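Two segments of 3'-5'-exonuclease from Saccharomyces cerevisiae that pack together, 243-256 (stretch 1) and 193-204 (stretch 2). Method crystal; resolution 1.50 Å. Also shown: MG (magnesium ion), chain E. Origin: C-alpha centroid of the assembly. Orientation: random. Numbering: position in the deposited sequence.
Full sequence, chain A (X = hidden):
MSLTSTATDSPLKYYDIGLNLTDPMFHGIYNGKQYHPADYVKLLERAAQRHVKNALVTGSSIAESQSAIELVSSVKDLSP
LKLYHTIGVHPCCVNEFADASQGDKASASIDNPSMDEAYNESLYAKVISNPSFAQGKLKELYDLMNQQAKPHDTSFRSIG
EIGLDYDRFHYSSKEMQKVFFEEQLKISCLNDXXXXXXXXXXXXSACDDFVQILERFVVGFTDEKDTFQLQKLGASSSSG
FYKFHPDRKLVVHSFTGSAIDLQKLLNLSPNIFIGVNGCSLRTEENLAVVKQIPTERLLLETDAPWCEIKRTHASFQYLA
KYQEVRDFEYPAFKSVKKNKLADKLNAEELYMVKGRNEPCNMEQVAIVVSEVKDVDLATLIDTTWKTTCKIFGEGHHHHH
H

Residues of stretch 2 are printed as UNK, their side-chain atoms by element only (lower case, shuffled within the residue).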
# COMPACT_ATOMS: atom_id res chain seq x y z
N LYS A 243 -18.16 -12.97 -5.94
CA LYS A 243 -18.03 -13.10 -4.49
C LYS A 243 -16.57 -13.36 -4.13
O LYS A 243 -15.95 -14.22 -4.75
CB LYS A 243 -18.92 -14.24 -3.93
CG LYS A 243 -18.93 -14.30 -2.42
CD LYS A 243 -19.77 -15.47 -1.90
CE LYS A 243 -19.84 -15.39 -0.37
NZ LYS A 243 -20.52 -16.59 0.22
N PHE A 244 -16.04 -12.66 -3.14
CA PHE A 244 -14.69 -12.95 -2.70
C PHE A 244 -14.55 -14.40 -2.21
O PHE A 244 -15.42 -14.92 -1.50
CB PHE A 244 -14.26 -12.05 -1.55
CG PHE A 244 -14.11 -10.59 -1.90
CD1 PHE A 244 -13.70 -10.14 -3.16
CD2 PHE A 244 -14.31 -9.66 -0.90
CE1 PHE A 244 -13.55 -8.76 -3.42
CE2 PHE A 244 -14.15 -8.28 -1.15
CZ PHE A 244 -13.76 -7.83 -2.41
N HIS A 245 -13.44 -15.02 -2.57
CA HIS A 245 -13.08 -16.30 -1.99
C HIS A 245 -13.08 -16.21 -0.46
O HIS A 245 -12.66 -15.18 0.08
CB HIS A 245 -11.68 -16.69 -2.48
CG HIS A 245 -11.31 -18.10 -2.18
ND1 HIS A 245 -10.82 -18.50 -0.95
CD2 HIS A 245 -11.35 -19.22 -2.94
CE1 HIS A 245 -10.59 -19.80 -0.97
NE2 HIS A 245 -10.90 -20.26 -2.16
N PRO A 246 -13.54 -17.25 0.25
CA PRO A 246 -13.62 -17.12 1.70
C PRO A 246 -12.27 -16.93 2.39
O PRO A 246 -12.24 -16.47 3.53
CB PRO A 246 -14.29 -18.44 2.15
CG PRO A 246 -14.00 -19.39 1.06
CD PRO A 246 -14.03 -18.57 -0.20
N ASP A 247 -11.18 -17.26 1.70
CA ASP A 247 -9.83 -17.05 2.26
C ASP A 247 -9.10 -15.82 1.70
O ASP A 247 -7.95 -15.57 2.07
CB ASP A 247 -8.97 -18.30 2.10
CG ASP A 247 -9.57 -19.53 2.79
OD1 ASP A 247 -10.12 -19.40 3.91
OD2 ASP A 247 -9.47 -20.63 2.21
N ARG A 248 -9.74 -15.06 0.82
CA ARG A 248 -9.09 -13.85 0.29
C ARG A 248 -8.89 -12.81 1.39
O ARG A 248 -9.81 -12.50 2.16
CB ARG A 248 -9.89 -13.26 -0.88
CG ARG A 248 -9.62 -11.78 -1.15
CD ARG A 248 -10.25 -11.37 -2.47
NE ARG A 248 -9.26 -11.39 -3.55
CZ ARG A 248 -9.53 -11.05 -4.80
NH1 ARG A 248 -10.77 -10.73 -5.16
NH2 ARG A 248 -8.57 -11.02 -5.71
N LYS A 249 -7.66 -12.29 1.46
CA LYS A 249 -7.33 -11.28 2.47
C LYS A 249 -7.52 -9.88 1.91
O LYS A 249 -7.26 -9.62 0.73
CB LYS A 249 -5.89 -11.49 2.99
CG LYS A 249 -5.59 -12.92 3.47
CD LYS A 249 -6.53 -13.41 4.56
CE LYS A 249 -6.07 -14.77 5.13
NZ LYS A 249 -6.09 -15.88 4.13
N LEU A 250 -8.01 -8.99 2.77
CA LEU A 250 -8.44 -7.66 2.39
C LEU A 250 -7.66 -6.69 3.27
O LEU A 250 -8.00 -6.51 4.43
CB LEU A 250 -9.95 -7.53 2.64
CG LEU A 250 -10.83 -8.57 1.95
CD1 LEU A 250 -12.28 -8.42 2.39
CD2 LEU A 250 -10.73 -8.47 0.43
N VAL A 251 -6.61 -6.09 2.71
CA VAL A 251 -5.70 -5.28 3.50
C VAL A 251 -6.01 -3.81 3.30
O VAL A 251 -5.92 -3.31 2.17
CB VAL A 251 -4.23 -5.59 3.11
CG1 VAL A 251 -3.27 -4.65 3.85
CG2 VAL A 251 -3.90 -7.06 3.38
N VAL A 252 -6.40 -3.14 4.38
CA VAL A 252 -6.67 -1.72 4.33
C VAL A 252 -5.40 -0.96 4.70
O VAL A 252 -5.08 -0.82 5.89
CB VAL A 252 -7.88 -1.33 5.24
CG1 VAL A 252 -8.21 0.18 5.10
CG2 VAL A 252 -9.11 -2.20 4.95
N HIS A 253 -4.71 -0.45 3.68
CA HIS A 253 -3.40 0.22 3.78
C HIS A 253 -3.52 1.56 4.51
O HIS A 253 -4.53 2.26 4.41
CB HIS A 253 -2.83 0.39 2.33
CG HIS A 253 -1.73 1.40 2.14
ND1 HIS A 253 -0.54 1.38 2.84
CD2 HIS A 253 -1.61 2.42 1.24
CE1 HIS A 253 0.25 2.36 2.42
NE2 HIS A 253 -0.39 3.01 1.45
N SER A 254 -2.48 1.90 5.27
CA SER A 254 -2.31 3.28 5.75
C SER A 254 -3.56 3.83 6.46
O SER A 254 -4.06 4.90 6.12
CB SER A 254 -1.90 4.19 4.57
OG SER A 254 -1.43 5.44 5.07
N PHE A 255 -4.05 3.08 7.44
CA PHE A 255 -5.28 3.45 8.12
C PHE A 255 -5.10 4.63 9.07
O PHE A 255 -4.24 4.60 9.96
CB PHE A 255 -5.82 2.26 8.91
CG PHE A 255 -7.09 2.59 9.64
CD1 PHE A 255 -8.28 2.71 8.92
CD2 PHE A 255 -7.10 2.82 11.01
CE1 PHE A 255 -9.48 3.02 9.57
CE2 PHE A 255 -8.31 3.14 11.67
CZ PHE A 255 -9.48 3.24 10.94
N THR A 256 -5.94 5.65 8.92
CA THR A 256 -5.88 6.84 9.79
C THR A 256 -7.28 7.28 10.26
O THR A 256 -7.45 8.42 10.72
CB THR A 256 -5.21 8.03 9.09
OG1 THR A 256 -6.00 8.39 7.95
CG2 THR A 256 -3.78 7.70 8.65
N UNK A 193 -6.98 -17.81 -10.40
CA UNK A 193 -5.67 -17.37 -9.93
C UNK A 193 -5.75 -15.98 -9.31
O UNK A 193 -5.30 -15.77 -8.18
c UNK A 193 -2.19 -17.18 -11.75
c UNK A 193 -3.19 -17.28 -10.58
n UNK A 193 -1.24 -18.31 -13.80
c UNK A 193 -2.05 -18.49 -12.53
c UNK A 193 -4.64 -17.38 -11.06
N UNK A 194 -6.36 -15.04 -10.02
CA UNK A 194 -6.51 -13.68 -9.48
C UNK A 194 -7.41 -13.67 -8.26
O UNK A 194 -7.19 -12.89 -7.35
c UNK A 194 -6.65 -11.36 -12.62
c UNK A 194 -6.12 -12.50 -11.76
c UNK A 194 -7.03 -12.72 -10.53
c UNK A 194 -4.65 -12.25 -11.36
N UNK A 195 -8.42 -14.53 -8.23
CA UNK A 195 -9.36 -14.57 -7.10
C UNK A 195 -8.68 -14.86 -5.76
O UNK A 195 -9.20 -14.50 -4.71
o UNK A 195 -11.34 -15.17 -8.39
c UNK A 195 -10.48 -15.59 -7.35
N UNK A 196 -7.52 -15.50 -5.81
CA UNK A 196 -6.80 -15.88 -4.60
C UNK A 196 -5.87 -14.76 -4.12
O UNK A 196 -5.39 -14.79 -2.99
o UNK A 196 -4.92 -16.93 -5.77
c UNK A 196 -5.97 -17.15 -4.84
N UNK A 197 -5.60 -13.79 -5.00
CA UNK A 197 -4.69 -12.70 -4.64
C UNK A 197 -5.27 -11.83 -3.53
O UNK A 197 -6.46 -11.50 -3.56
c UNK A 197 -4.42 -11.81 -5.84
c UNK A 197 -3.19 -12.20 -6.64
o UNK A 197 0.23 -13.25 -8.82
c UNK A 197 -3.07 -13.47 -7.19
c UNK A 197 -1.01 -11.64 -7.57
c UNK A 197 -1.92 -13.83 -7.92
c UNK A 197 -2.16 -11.29 -6.85
c UNK A 197 -0.90 -12.90 -8.10
N UNK A 198 -4.45 -11.45 -2.55
CA UNK A 198 -4.93 -10.50 -1.54
C UNK A 198 -5.11 -9.12 -2.17
O UNK A 198 -4.39 -8.77 -3.13
c UNK A 198 -3.05 -11.86 -2.31
c UNK A 198 -3.79 -10.48 -0.51
c UNK A 198 -2.55 -10.84 -1.30
N UNK A 199 -6.06 -8.35 -1.63
CA UNK A 199 -6.31 -6.99 -2.10
C UNK A 199 -5.61 -5.98 -1.22
O UNK A 199 -5.65 -6.07 0.02
c UNK A 199 -8.15 -7.58 -4.49
c UNK A 199 -10.11 -7.16 -3.06
c UNK A 199 -8.65 -7.62 -3.07
c UNK A 199 -7.81 -6.70 -2.17
N UNK A 200 -4.99 -5.01 -1.87
CA UNK A 200 -4.29 -3.92 -1.21
C UNK A 200 -5.13 -2.68 -1.43
O UNK A 200 -5.17 -2.11 -2.53
c UNK A 200 -0.51 -2.40 0.81
c UNK A 200 -2.87 -3.81 -1.79
c UNK A 200 -1.35 -3.27 0.13
c UNK A 200 -1.75 -1.61 -1.51
c UNK A 200 -0.91 -0.72 -0.81
c UNK A 200 -0.28 -1.13 0.33
c UNK A 200 -1.97 -2.88 -1.05
N UNK A 201 -5.86 -2.29 -0.38
CA UNK A 201 -6.98 -1.35 -0.50
C UNK A 201 -6.63 -0.00 0.11
O UNK A 201 -5.99 0.08 1.15
c UNK A 201 -8.19 -1.96 0.18
c UNK A 201 -9.61 -4.00 0.64
c UNK A 201 -9.41 -3.09 -1.73
c UNK A 201 -8.72 -3.27 -0.38
N UNK A 202 -7.08 1.04 -0.59
CA UNK A 202 -6.91 2.44 -0.16
C UNK A 202 -8.28 2.97 0.29
O UNK A 202 -9.28 2.84 -0.41
n UNK A 202 -6.15 6.87 -0.59
c UNK A 202 -6.34 3.27 -1.32
n UNK A 202 -4.87 5.15 -0.51
c UNK A 202 -6.89 5.79 -1.04
c UNK A 202 -4.94 6.45 -0.28
c UNK A 202 -6.09 4.71 -0.98
N UNK A 203 -8.31 3.56 1.48
CA UNK A 203 -9.51 4.21 1.96
C UNK A 203 -9.09 5.47 2.71
O UNK A 203 -8.33 5.41 3.71
s UNK A 203 -11.72 5.09 4.57
c UNK A 203 -10.31 3.28 2.89
c UNK A 203 -11.37 4.11 6.04
c UNK A 203 -11.71 3.79 3.30
N UNK A 204 -9.59 6.59 2.24
CA UNK A 204 -9.47 7.83 2.99
C UNK A 204 -10.79 8.58 2.96
O UNK A 204 -11.29 8.90 1.89
c UNK A 204 -8.39 8.70 2.39
c UNK A 204 -6.75 10.42 3.16
c UNK A 204 -4.98 10.85 1.48
n UNK A 204 -4.07 10.98 2.44
c UNK A 204 -8.20 10.00 3.15
n UNK A 204 -4.63 10.97 0.21
n UNK A 204 -6.25 10.58 1.79
MG MG E . 0.40 4.93 0.68
O HOH W 1 -11.86 -13.63 -4.48
O HOH W 2 -5.67 -13.50 -0.31
O HOH W 3 -1.84 5.27 -0.56
O HOH W 4 -7.16 3.49 5.19
O HOH W 5 -5.50 3.91 2.42
O HOH W 6 -7.96 5.72 6.86
O HOH W 7 -5.75 6.51 4.74
O HOH W 8 -0.54 6.23 1.89
O HOH W 9 1.19 6.56 -0.30
O HOH W 10 1.21 3.81 -0.85

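Position 193 carries four carbons in a row ending in nitrogen and lies out of reach of stretch 1: Lys193, its long chain suited to an exposed place. At 194 four carbons fork at the second. The side chain leads away from stretch 1 and is buried, as befits an aliphatic residue, Leu194. Position 195 has one carbon and one oxygen, hence Ser195; its backbone O lies 4.0 Å from His245 CB and takes a hydrogen bond from water 1, which in turn accepts one from His245 N. Position 196 repeats the carbon and oxygen, pointing away from stretch 1: Ser196, whose OG donates a hydrogen bond to Lys193 O at 2.7 Å.

At 197 one carbon bears a six-carbon ring with an oxygen; the ring leads away from stretch 1, though the first carbon comes near Arg248. This is Tyr197. Its hydroxyl is satisfied elsewhere in the structure, while the backbone O accepts hydrogen bonds from Arg248 NE (2.8 Å) and Arg248 NH2 (3.1 Å). Position 198 has three carbons closing onto its own N and touches Lys249: Pro198. Lacking an N-H, it donates no backbone bond, but its CA lies 3.4 Å from Lys249 O.

Position 199 has four carbons forked at the second, reaching Phe244, Arg248 and Leu250. This is Leu199, with CD1 3.8 Å from both Phe244 CZ and Leu250 CD2, and CD2 over one guanidinium face of Arg248. Position 200 shows one carbon and a plain six-carbon ring, which lies against the His253 ring and near Val251: Phe200, whose flat surface suits an offset stack with the His253 ring, centroids 4.8 Å apart. Position 201, again forked at the second of four carbons, packs on Leu250 and is Leu201; its CD1 lies 4.1 Å from Leu250 CB, and a branched apolar side chain suits this buried place on the sheet face shared with Leu250 and Val252.

At 202 a carbon holds a five-membered ring with two nitrogens, pointing away from stretch 1: His202, whose ND1 lies 3.0 Å from water 3, a magnesium ligand. Position 203 is unbranched, two carbons, sulfur and carbon, and reaches Val252 and Phe255. This is Met203, which bends so that CE meets the ring edge of Phe255, 4.1 Å from CE1. Position 204, three carbons, nitrogen and a carbon with two more nitrogens, is Arg204, its polar end bonded elsewhere in the structure.

The contact is a parallel strand pairing. Leu199 N to Lys249 O, Val251 N to Leu199 O, Leu201 N to Val251 O and His253 N to Leu201 O form a ladder of 2.7 to 2.9 Å bonds. Leu199, Leu201, Leu250 and Val252 share one face; Phe200 and Val251 lie on the other. Beyond the ladder, waters 4 and 5 link Met203 to His253 O, while His253 NE2 binds magnesium at 2.2 Å.

Stretch 2 (193-204) KLSSYPLFLHMR
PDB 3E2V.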